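Local coordinates for FMN reductase (NADPH) (PDB 3N2S), which catalyses the NADPH-dependent reduction of flavin mononucleotide and, as an FMN-containing homodimer, also reduces nitroaromatic compounds, quinones and azo dyes, at residues S47-S52 against E147-P152; A81-H86 against K244-N249; A124-S127 against G131-Y134; R175-A180 against N199-T204. All coordinates share one frame; numbering follows the deposited sequence.

Contact 1 (S47-S52 against E147-P152); sequences SIIGVS and EVLQTP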
# COMPACT_ATOMS: atom_id res chain seq x y z
N SER A 47 -6.09 -9.24 5.93
CA SER A 47 -6.23 -9.67 7.31
C SER A 47 -5.04 -9.17 8.09
O SER A 47 -3.98 -8.91 7.51
CB SER A 47 -6.35 -11.19 7.42
OG SER A 47 -7.73 -11.52 7.36
N ILE A 48 -5.25 -8.95 9.39
CA ILE A 48 -4.22 -8.45 10.30
C ILE A 48 -4.09 -9.46 11.42
O ILE A 48 -5.06 -9.72 12.12
CB ILE A 48 -4.56 -7.04 10.83
CG1 ILE A 48 -4.88 -6.05 9.68
CG2 ILE A 48 -3.46 -6.51 11.77
CD1 ILE A 48 -5.59 -4.71 10.13
N ILE A 49 -2.90 -10.03 11.59
CA ILE A 49 -2.70 -10.99 12.68
C ILE A 49 -1.88 -10.30 13.77
O ILE A 49 -0.74 -9.92 13.53
CB ILE A 49 -2.07 -12.33 12.21
CG1 ILE A 49 -2.91 -12.95 11.05
CG2 ILE A 49 -1.95 -13.33 13.41
CD1 ILE A 49 -2.28 -14.06 10.35
N GLY A 50 -2.48 -10.13 14.95
CA GLY A 50 -1.81 -9.53 16.10
C GLY A 50 -1.05 -10.60 16.86
O GLY A 50 -1.66 -11.52 17.44
N VAL A 51 0.28 -10.51 16.84
CA VAL A 51 1.15 -11.52 17.47
C VAL A 51 1.66 -11.03 18.83
O VAL A 51 2.43 -10.07 18.92
CB VAL A 51 2.29 -12.00 16.52
CG1 VAL A 51 3.01 -13.23 17.10
CG2 VAL A 51 1.75 -12.31 15.13
N SER A 52 1.17 -11.68 19.90
CA SER A 52 1.56 -11.39 21.28
C SER A 52 2.22 -12.62 21.94
O SER A 52 2.91 -12.46 22.93
CB SER A 52 0.37 -10.89 22.09
OG SER A 52 -0.63 -11.89 22.16
N GLU A 147 3.36 -21.23 8.55
CA GLU A 147 3.23 -22.29 9.55
C GLU A 147 3.09 -21.68 10.95
O GLU A 147 2.28 -22.17 11.74
CB GLU A 147 4.43 -23.25 9.53
CG GLU A 147 4.59 -24.07 8.28
CD GLU A 147 5.62 -25.16 8.48
OE1 GLU A 147 6.73 -25.04 7.91
OE2 GLU A 147 5.34 -26.10 9.26
N VAL A 148 3.87 -20.61 11.26
CA VAL A 148 3.79 -19.93 12.57
C VAL A 148 2.37 -19.34 12.76
O VAL A 148 1.75 -19.51 13.82
CB VAL A 148 4.89 -18.83 12.72
CG1 VAL A 148 4.65 -17.93 13.94
CG2 VAL A 148 6.29 -19.43 12.78
N LEU A 149 1.86 -18.67 11.73
CA LEU A 149 0.57 -17.99 11.77
C LEU A 149 -0.62 -18.87 11.39
O LEU A 149 -1.76 -18.43 11.52
CB LEU A 149 0.61 -16.73 10.88
CG LEU A 149 1.74 -15.71 11.17
CD1 LEU A 149 1.76 -14.63 10.10
CD2 LEU A 149 1.59 -15.08 12.54
N GLN A 150 -0.35 -20.10 10.90
CA GLN A 150 -1.37 -21.08 10.46
C GLN A 150 -2.33 -20.43 9.45
O GLN A 150 -3.56 -20.50 9.60
CB GLN A 150 -2.09 -21.71 11.66
CG GLN A 150 -1.18 -22.62 12.51
CD GLN A 150 -0.89 -23.96 11.86
OE1 GLN A 150 -1.79 -24.80 11.69
NE2 GLN A 150 0.35 -24.19 11.46
N THR A 151 -1.75 -19.71 8.47
CA THR A 151 -2.57 -19.03 7.46
C THR A 151 -3.02 -20.04 6.42
O THR A 151 -2.22 -20.86 5.97
CB THR A 151 -1.87 -17.81 6.87
OG1 THR A 151 -0.60 -18.19 6.35
CG2 THR A 151 -1.76 -16.65 7.85
N PRO A 152 -4.30 -19.99 6.00
CA PRO A 152 -4.78 -20.96 5.01
C PRO A 152 -4.40 -20.57 3.59
O PRO A 152 -3.69 -19.57 3.38
CB PRO A 152 -6.30 -20.93 5.24
CG PRO A 152 -6.57 -19.47 5.65
CD PRO A 152 -5.36 -19.05 6.44
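Ile49 projects from the strand toward Leu149 at the C-terminal end of helix 142-149, and each of its two branches finds a different carbon to touch. From CB, the short branch CG2 lies anti to the backbone N and rests against Leu149 CD2 at 4.0 Å. The longer branch runs through CG1, beside the backbone N, and is almost fully extended (chi2 169°). This carries CD1 in beside the leucine stem, where it lies 4.0 Å from Leu149 CB and 3.6 Å from Thr151 CG2. Two residues along the strand, on the same face, Val51 offers CG2 to Leu149 CD2 at 3.8 Å, the two side chains crossing at about a right angle. CD2 of the leucine is therefore shared by both beta-branched residues, whose compact side chains suit a strand facing a helix end. Thr151 presents its methyl to Ile49. Between Leu149 and Thr151 the chain turns at Gln150, which has positive phi; its NE2 reaches back to Glu147 O at 2.8 Å in a nearly straight bond (174°), in the carbonyl plane and on a lone pair. Strand 46-51 is an outer strand of the chain's own sheet, and a parallel strand of the second subunit continues that sheet beside it. No hydrogen bond crosses this contact, so between these two segments the join rests on apolar packing that burial favours.

Contact 2 (A81-H86 against K244-N249); sequences ADLYRH and KGFNKN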
# COMPACT_ATOMS: atom_id res chain seq x y z
N ALA A 81 -2.28 -10.32 2.58
CA ALA A 81 -3.20 -10.24 1.44
C ALA A 81 -4.17 -11.37 1.76
O ALA A 81 -3.73 -12.45 2.20
CB ALA A 81 -2.45 -10.51 0.13
N ASP A 82 -5.48 -11.12 1.68
CA ASP A 82 -6.48 -12.14 2.03
C ASP A 82 -7.60 -12.23 1.01
O ASP A 82 -8.42 -11.33 0.92
CB ASP A 82 -7.06 -11.88 3.46
CG ASP A 82 -7.98 -12.96 4.04
OD1 ASP A 82 -8.61 -13.69 3.26
OD2 ASP A 82 -8.14 -12.99 5.27
N LEU A 83 -7.65 -13.36 0.30
CA LEU A 83 -8.74 -13.68 -0.64
C LEU A 83 -9.47 -14.95 -0.17
O LEU A 83 -10.42 -15.43 -0.82
CB LEU A 83 -8.21 -13.78 -2.07
CG LEU A 83 -7.73 -12.43 -2.67
CD1 LEU A 83 -7.03 -12.61 -3.98
CD2 LEU A 83 -8.87 -11.42 -2.79
N TYR A 84 -9.04 -15.48 0.98
CA TYR A 84 -9.65 -16.66 1.61
C TYR A 84 -11.07 -16.33 2.09
O TYR A 84 -11.98 -17.15 1.93
CB TYR A 84 -8.77 -17.15 2.76
CG TYR A 84 -9.37 -18.26 3.59
CD1 TYR A 84 -9.23 -19.59 3.22
CD2 TYR A 84 -10.01 -17.99 4.80
CE1 TYR A 84 -9.73 -20.63 4.01
CE2 TYR A 84 -10.52 -19.01 5.60
CZ TYR A 84 -10.36 -20.33 5.21
OH TYR A 84 -10.88 -21.35 5.99
N ARG A 85 -11.25 -15.12 2.65
CA ARG A 85 -12.55 -14.60 3.11
C ARG A 85 -13.57 -14.69 1.95
O ARG A 85 -14.68 -15.19 2.14
CB ARG A 85 -12.37 -13.13 3.55
CG ARG A 85 -13.66 -12.42 4.02
CD ARG A 85 -13.40 -10.99 4.49
NE ARG A 85 -12.46 -10.96 5.62
CZ ARG A 85 -11.25 -10.41 5.57
NH1 ARG A 85 -10.84 -9.77 4.48
NH2 ARG A 85 -10.44 -10.48 6.62
N HIS A 86 -13.14 -14.27 0.75
CA HIS A 86 -13.92 -14.23 -0.49
C HIS A 86 -14.18 -15.66 -1.00
O HIS A 86 -15.31 -15.97 -1.38
CB HIS A 86 -13.21 -13.31 -1.52
CG HIS A 86 -12.79 -12.02 -0.89
ND1 HIS A 86 -11.65 -11.93 -0.09
CD2 HIS A 86 -13.42 -10.82 -0.85
CE1 HIS A 86 -11.62 -10.69 0.37
NE2 HIS A 86 -12.66 -9.98 -0.07
N LYS A 244 0.40 -20.36 -2.97
CA LYS A 244 -0.59 -19.85 -2.03
C LYS A 244 -1.88 -19.38 -2.70
O LYS A 244 -2.80 -18.95 -2.00
CB LYS A 244 0.02 -18.76 -1.12
CG LYS A 244 1.06 -19.32 -0.14
CD LYS A 244 0.44 -20.06 1.05
CE LYS A 244 0.82 -21.51 1.10
NZ LYS A 244 0.32 -22.16 2.34
N GLY A 245 -1.94 -19.47 -4.02
CA GLY A 245 -3.12 -19.12 -4.79
C GLY A 245 -3.15 -17.71 -5.34
O GLY A 245 -4.22 -17.18 -5.60
N PHE A 246 -1.97 -17.09 -5.57
CA PHE A 246 -1.93 -15.74 -6.11
C PHE A 246 -1.10 -15.63 -7.36
O PHE A 246 -0.14 -16.37 -7.53
CB PHE A 246 -1.30 -14.76 -5.07
CG PHE A 246 -2.11 -14.54 -3.83
CD1 PHE A 246 -2.97 -13.45 -3.72
CD2 PHE A 246 -2.00 -15.41 -2.74
CE1 PHE A 246 -3.70 -13.23 -2.55
CE2 PHE A 246 -2.73 -15.18 -1.57
CZ PHE A 246 -3.58 -14.10 -1.49
N ASN A 247 -1.40 -14.62 -8.18
CA ASN A 247 -0.59 -14.19 -9.33
C ASN A 247 -0.30 -15.30 -10.37
O ASN A 247 0.77 -15.31 -11.00
CB ASN A 247 0.71 -13.61 -8.77
CG ASN A 247 1.48 -12.74 -9.69
OD1 ASN A 247 0.92 -11.94 -10.41
ND2 ASN A 247 2.79 -12.84 -9.61
N LYS A 248 -1.25 -16.21 -10.56
CA LYS A 248 -1.09 -17.35 -11.48
C LYS A 248 -1.45 -17.01 -12.92
O LYS A 248 -2.35 -16.21 -13.16
CB LYS A 248 -1.92 -18.54 -10.99
CG LYS A 248 -1.39 -19.15 -9.69
CD LYS A 248 -2.38 -20.09 -9.02
CE LYS A 248 -2.29 -21.51 -9.52
NZ LYS A 248 -3.19 -22.42 -8.74
N ASN A 249 -0.73 -17.67 -13.86
CA ASN A 249 -0.80 -17.63 -15.33
C ASN A 249 0.17 -16.69 -16.03
O ASN A 249 1.20 -17.16 -16.54
CB ASN A 249 -2.22 -17.59 -15.89
CG ASN A 249 -2.92 -18.92 -15.84
OD1 ASN A 249 -3.37 -19.45 -16.87
ND2 ASN A 249 -3.05 -19.49 -14.64
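Phe246 points its ring from the C-terminal tail toward the end of strand 75-82, and two aliphatic side chains receive it obliquely. Its CG is anti to the carbonyl carbon (chi1 -67°), which leads CE1 and CZ outward as the touching corner. Leu83 crosses the ring at a slant, its CD1 reaching Phe246 CE1 at 3.7 Å. Ala81 approaches the same corner, with CB 4.0 Å from Phe246 CE1 and almost as near CZ. A small methyl suits Ala81, since it lets the broad ring come close to the strand; the branched leucine adds its CD1 methyl at the same corner. Around them Phe107 and Ser110 of helix 104-127 and Leu156 of strand 155-164 also touch the phenyl group, so the tail is plugged into the core of the alpha-beta-alpha fold between a long helix and the sheet. The backbone before the ring is turned by Gly245, which ends helix 237-243 in a Schellman motif at positive phi (94°), with backbone angles at which a side chain would collide with the carbonyl oxygen before it, so glycine suits the place. On the other segment Asp82, whose side chain leaves from the far face of the strand, caps the start of helix 84-92. Its OD1 accepts from Arg85 N at 3.1 Å, on the syn side and fairly straight (167°), and more weakly from Tyr84 N at 2.9 Å. OD2 of the same carboxylate is hydrogen-bonded to Ser47 OG and to Tyr187 OH of the second subunit.

Contact 3 (A124-S127 against G131-Y134); sequences AAES and GICY. With FMN (flavin mononucleotide), chain E.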
# COMPACT_ATOMS: atom_id res chain seq x y z
N ALA A 124 -1.91 6.48 12.52
CA ALA A 124 -2.67 6.48 13.78
C ALA A 124 -1.72 6.25 14.96
O ALA A 124 -1.77 7.02 15.92
CB ALA A 124 -3.75 5.41 13.74
N ALA A 125 -0.80 5.26 14.87
CA ALA A 125 0.16 4.96 15.95
C ALA A 125 1.09 6.14 16.23
O ALA A 125 1.24 6.54 17.40
CB ALA A 125 0.97 3.71 15.63
N GLU A 126 1.64 6.72 15.17
CA GLU A 126 2.53 7.88 15.27
C GLU A 126 1.85 9.11 15.87
O GLU A 126 2.47 9.82 16.65
CB GLU A 126 3.19 8.18 13.92
CG GLU A 126 4.19 7.08 13.59
CD GLU A 126 4.86 7.15 12.24
OE1 GLU A 126 4.20 7.53 11.24
OE2 GLU A 126 6.03 6.74 12.16
N SER A 127 0.55 9.32 15.56
CA SER A 127 -0.23 10.44 16.13
C SER A 127 -0.41 10.28 17.66
O SER A 127 -0.57 11.29 18.36
CB SER A 127 -1.59 10.55 15.45
OG SER A 127 -2.49 9.54 15.88
N GLY A 131 5.88 4.58 18.23
CA GLY A 131 6.82 4.36 17.14
C GLY A 131 6.42 3.13 16.36
O GLY A 131 5.76 2.23 16.91
N ILE A 132 6.78 3.10 15.06
CA ILE A 132 6.50 1.95 14.20
C ILE A 132 7.72 1.57 13.38
O ILE A 132 8.55 2.42 13.05
CB ILE A 132 5.24 2.15 13.27
CG1 ILE A 132 5.43 3.24 12.17
CG2 ILE A 132 3.94 2.40 14.05
CD1 ILE A 132 6.00 2.71 10.79
N CYS A 133 7.76 0.31 12.94
CA CYS A 133 8.74 -0.18 11.98
C CYS A 133 8.11 -1.31 11.19
O CYS A 133 7.65 -2.30 11.78
CB CYS A 133 10.07 -0.60 12.62
SG CYS A 133 11.40 -0.84 11.40
N TYR A 134 8.06 -1.14 9.86
CA TYR A 134 7.56 -2.20 8.96
C TYR A 134 8.62 -3.29 8.92
O TYR A 134 9.80 -2.98 9.04
CB TYR A 134 7.39 -1.66 7.55
CG TYR A 134 6.11 -0.89 7.32
CD1 TYR A 134 5.02 -1.49 6.70
CD2 TYR A 134 5.99 0.44 7.71
CE1 TYR A 134 3.84 -0.79 6.48
CE2 TYR A 134 4.83 1.16 7.48
CZ TYR A 134 3.75 0.54 6.88
OH TYR A 134 2.61 1.24 6.62
N1 FMN E . 13.17 -1.94 8.48
C2 FMN E . 13.77 -2.93 9.19
O2 FMN E . 14.56 -2.67 10.12
N3 FMN E . 13.52 -4.24 8.90
C4 FMN E . 12.65 -4.72 7.95
O4 FMN E . 12.46 -5.92 7.74
C4A FMN E . 11.95 -3.67 7.16
N5 FMN E . 11.06 -4.02 6.27
C5A FMN E . 10.32 -2.98 5.67
C6 FMN E . 9.27 -3.35 4.78
C7 FMN E . 8.43 -2.39 4.24
C7M FMN E . 7.25 -2.84 3.39
C8 FMN E . 8.69 -0.99 4.47
C8M FMN E . 7.85 0.08 3.85
C9 FMN E . 9.75 -0.59 5.34
C9A FMN E . 10.59 -1.56 5.93
N10 FMN E . 11.61 -1.25 6.87
C10 FMN E . 12.28 -2.22 7.54
C1' FMN E . 11.89 0.17 7.19
C2' FMN E . 12.69 0.80 6.04
O2' FMN E . 13.97 0.35 6.16
C3' FMN E . 12.67 2.31 6.26
O3' FMN E . 11.27 2.74 6.14
C4' FMN E . 13.62 3.09 5.26
O4' FMN E . 14.97 2.87 5.70
C5' FMN E . 13.37 4.62 5.39
O5' FMN E . 13.65 4.98 6.77
P FMN E . 12.58 5.78 7.68
O1P FMN E . 12.30 7.12 7.04
O2P FMN E . 13.32 5.77 9.00
O3P FMN E . 11.38 4.82 7.77
O HOH W 1 7.78 5.67 14.11
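Ala125 and Ile132 meet methyl to methyl, CB of the helix residue lying 3.6 Å from CG2 of the strand residue. Alanine suits the helix face turned to the strand because its single carbon lets the backbones draw close. Ile132 CG1 sits between the backbone N and the carbonyl carbon (chi1 68°), and that rotation places it 3.6 Å from Glu126 OE2, the two side chains crossing at about a right angle. One carboxylate oxygen thus rests against a methylene, yet it still serves a polar purpose: a water 2.8 Å from Glu126 OE2 also accepts from Ile132 N at 2.9 Å, bridging the helix side chain to the strand backbone. Farther out, Leu161 and Val163 of the neighbouring strand 155-164 touch Ile132, and Ser38 of the second subunit packs on it. Beyond Ile132 the strand leads to the flavin. Cys133 leaves from the opposite face and sets SG 3.6 Å from FMN N1, while Tyr134 lays CB 3.4 Å from FMN C8, with the flavin methyl C8M over one face of its ring. Tyr134 O comes to 2.9 Å from FMN C4A, the ring-fusion carbon beside N5. The end of helix 104-127 thus packs on outer strand 131-135, which carries Cys133 and Tyr134 into the FMN pocket of this nitroreductase-family fold.

Contact 4 (R175-A180 against N199-T204); sequences RLPKQA and NTYDKT. With FMN (flavin mononucleotide), chain E.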
# COMPACT_ATOMS: atom_id res chain seq x y z
N ARG A 175 14.59 12.01 1.95
CA ARG A 175 13.90 11.39 0.83
C ARG A 175 14.43 11.97 -0.47
O ARG A 175 15.02 13.06 -0.46
CB ARG A 175 12.39 11.64 0.95
CG ARG A 175 11.73 10.89 2.12
CD ARG A 175 11.88 9.36 2.00
NE ARG A 175 11.04 8.64 2.95
CZ ARG A 175 11.46 8.17 4.12
NH1 ARG A 175 12.70 8.38 4.52
NH2 ARG A 175 10.64 7.47 4.90
N LEU A 176 14.20 11.26 -1.58
CA LEU A 176 14.59 11.73 -2.92
C LEU A 176 14.11 13.15 -3.16
O LEU A 176 13.03 13.53 -2.68
CB LEU A 176 13.93 10.84 -4.00
CG LEU A 176 14.61 9.48 -4.29
CD1 LEU A 176 13.60 8.50 -4.91
CD2 LEU A 176 15.81 9.65 -5.25
N PRO A 177 14.86 13.96 -3.95
CA PRO A 177 14.35 15.30 -4.28
C PRO A 177 12.99 15.17 -4.94
O PRO A 177 12.73 14.18 -5.63
CB PRO A 177 15.39 15.82 -5.29
CG PRO A 177 16.66 15.11 -4.88
CD PRO A 177 16.17 13.71 -4.58
N LYS A 178 12.09 16.12 -4.68
CA LYS A 178 10.74 16.16 -5.24
C LYS A 178 10.71 15.84 -6.75
O LYS A 178 9.94 14.98 -7.17
CB LYS A 178 10.09 17.53 -4.94
CG LYS A 178 8.69 17.73 -5.55
CD LYS A 178 8.29 19.20 -5.46
CE LYS A 178 6.91 19.46 -6.02
NZ LYS A 178 6.57 20.90 -5.94
N GLN A 179 11.56 16.51 -7.53
CA GLN A 179 11.62 16.35 -8.98
C GLN A 179 12.06 14.94 -9.48
O GLN A 179 11.83 14.60 -10.65
CB GLN A 179 12.35 17.54 -9.64
CG GLN A 179 13.87 17.60 -9.42
CD GLN A 179 14.44 18.19 -8.14
OE1 GLN A 179 15.67 18.31 -8.01
NE2 GLN A 179 13.60 18.57 -7.17
N ALA A 180 12.64 14.09 -8.59
CA ALA A 180 12.95 12.70 -8.95
C ALA A 180 11.66 11.85 -8.90
O ALA A 180 11.52 10.90 -9.65
CB ALA A 180 13.95 12.11 -7.98
N ASN A 199 22.78 12.77 -8.50
CA ASN A 199 24.06 13.25 -7.96
C ASN A 199 23.82 14.04 -6.69
O ASN A 199 24.54 13.85 -5.72
CB ASN A 199 24.80 14.14 -8.99
CG ASN A 199 25.58 13.41 -10.05
OD1 ASN A 199 25.53 12.19 -10.20
ND2 ASN A 199 26.32 14.17 -10.82
N THR A 200 22.82 14.94 -6.71
CA THR A 200 22.45 15.77 -5.56
C THR A 200 22.03 14.86 -4.40
O THR A 200 22.49 15.05 -3.28
CB THR A 200 21.32 16.75 -5.94
OG1 THR A 200 21.78 17.57 -7.01
CG2 THR A 200 20.88 17.63 -4.78
N TYR A 201 21.15 13.88 -4.67
CA TYR A 201 20.69 12.95 -3.65
C TYR A 201 21.81 12.11 -3.08
O TYR A 201 21.89 11.98 -1.87
CB TYR A 201 19.55 12.06 -4.16
CG TYR A 201 18.84 11.30 -3.06
CD1 TYR A 201 18.39 11.95 -1.91
CD2 TYR A 201 18.57 9.95 -3.20
CE1 TYR A 201 17.70 11.25 -0.92
CE2 TYR A 201 17.85 9.25 -2.22
CZ TYR A 201 17.42 9.90 -1.09
OH TYR A 201 16.74 9.19 -0.13
N ASP A 202 22.69 11.57 -3.94
CA ASP A 202 23.83 10.78 -3.48
C ASP A 202 24.75 11.58 -2.53
O ASP A 202 25.24 11.03 -1.55
CB ASP A 202 24.63 10.23 -4.67
CG ASP A 202 24.07 8.92 -5.20
OD1 ASP A 202 23.24 8.29 -4.50
OD2 ASP A 202 24.53 8.49 -6.27
N LYS A 203 24.93 12.88 -2.81
CA LYS A 203 25.74 13.76 -1.95
C LYS A 203 24.98 13.99 -0.61
O LYS A 203 25.60 13.93 0.45
CB LYS A 203 26.02 15.10 -2.66
CG LYS A 203 26.98 16.00 -1.87
CD LYS A 203 27.08 17.39 -2.49
CE LYS A 203 27.91 18.33 -1.65
NZ LYS A 203 27.23 18.71 -0.37
N THR A 204 23.65 14.24 -0.67
CA THR A 204 22.81 14.42 0.54
C THR A 204 22.93 13.18 1.46
O THR A 204 23.09 13.30 2.67
CB THR A 204 21.34 14.66 0.16
OG1 THR A 204 21.22 15.87 -0.57
CG2 THR A 204 20.40 14.71 1.38
N1 FMN E . 13.17 -1.94 8.48
C2 FMN E . 13.77 -2.93 9.19
O2 FMN E . 14.56 -2.67 10.12
N3 FMN E . 13.52 -4.24 8.90
C4 FMN E . 12.65 -4.72 7.95
O4 FMN E . 12.46 -5.92 7.74
C4A FMN E . 11.95 -3.67 7.16
N5 FMN E . 11.06 -4.02 6.27
C5A FMN E . 10.32 -2.98 5.67
C6 FMN E . 9.27 -3.35 4.78
C7 FMN E . 8.43 -2.39 4.24
C7M FMN E . 7.25 -2.84 3.39
C8 FMN E . 8.69 -0.99 4.47
C8M FMN E . 7.85 0.08 3.85
C9 FMN E . 9.75 -0.59 5.34
C9A FMN E . 10.59 -1.56 5.93
N10 FMN E . 11.61 -1.25 6.87
C10 FMN E . 12.28 -2.22 7.54
C1' FMN E . 11.89 0.17 7.19
C2' FMN E . 12.69 0.80 6.04
O2' FMN E . 13.97 0.35 6.16
C3' FMN E . 12.67 2.31 6.26
O3' FMN E . 11.27 2.74 6.14
C4' FMN E . 13.62 3.09 5.26
O4' FMN E . 14.97 2.87 5.70
C5' FMN E . 13.37 4.62 5.39
O5' FMN E . 13.65 4.98 6.77
P FMN E . 12.58 5.78 7.68
O1P FMN E . 12.30 7.12 7.04
O2P FMN E . 13.32 5.77 9.00
O3P FMN E . 11.38 4.82 7.77
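Leu176 and Tyr201 bind the segment 175-180 to long helix 191-213, a loop-on-helix packing that follows the sheet of the nitroreductase fold in the chain and lies against the second subunit. The tyrosine is aimed by its first torsion: CG is anti to the backbone N (chi1 -168°), so the ring extends from the helix and slips beneath the passing backbone. Leu176 CA stands over one ring face, 3.8 Å from the centroid and 15° from the normal, a CH-pi contact offset toward the rim. Leu176 CG is anti to its own carbonyl carbon; beyond it CD1 continues the extended path, and the other methyl, CD2, is turned to 3.5 Å from Tyr201 CD2, the side chains crossing at about a right angle. Pro177 adds its ring obliquely, CD lying 3.8 Å from Tyr201 CB; the rigid proline suits a segment that must keep its course across the aromatic before helix 178-181. A broad flat tyrosine serves here because it packs along three successive residues and still bonds through OH to Pro174 O. Arg175 points the other way. Bent at chi2 (-61°) and then extended, it sends its guanidinium to the FMN phosphate, while Gln35 O and Ala37 O of the second subunit accept from NE and NH2 respectively. Its charge suits the phosphate, and the planar group meets one oxygen at its edge, near its own plane: FMN O1P takes hydrogen bonds from both Arg175 NH1, at 2.8 Å, and Arg175 NH2, at 2.7 Å.

Contacts 1, 2 and 3 all reach one antiparallel sheet, ordered 46-51, 75-82, 155-164, 131-135. Contacts 1 and 2 use its first two neighbouring strands, have centres 16 Å apart and touch each other; contact 3 sits on the outer strand at the other end, 20 Å from contact 1 centre to centre. Along the chain, contact 3 falls between the two segments of contact 1, whereas the segments of contacts 1 and 2 alternate. Contact 4 follows contacts 1 and 3 and lies between the segments of contact 2. Its centre is 38 Å from that of contact 1, yet it shares the FMN with contact 3. All four touch the second subunit, consistent with a core and FMN site close to the dimer interface.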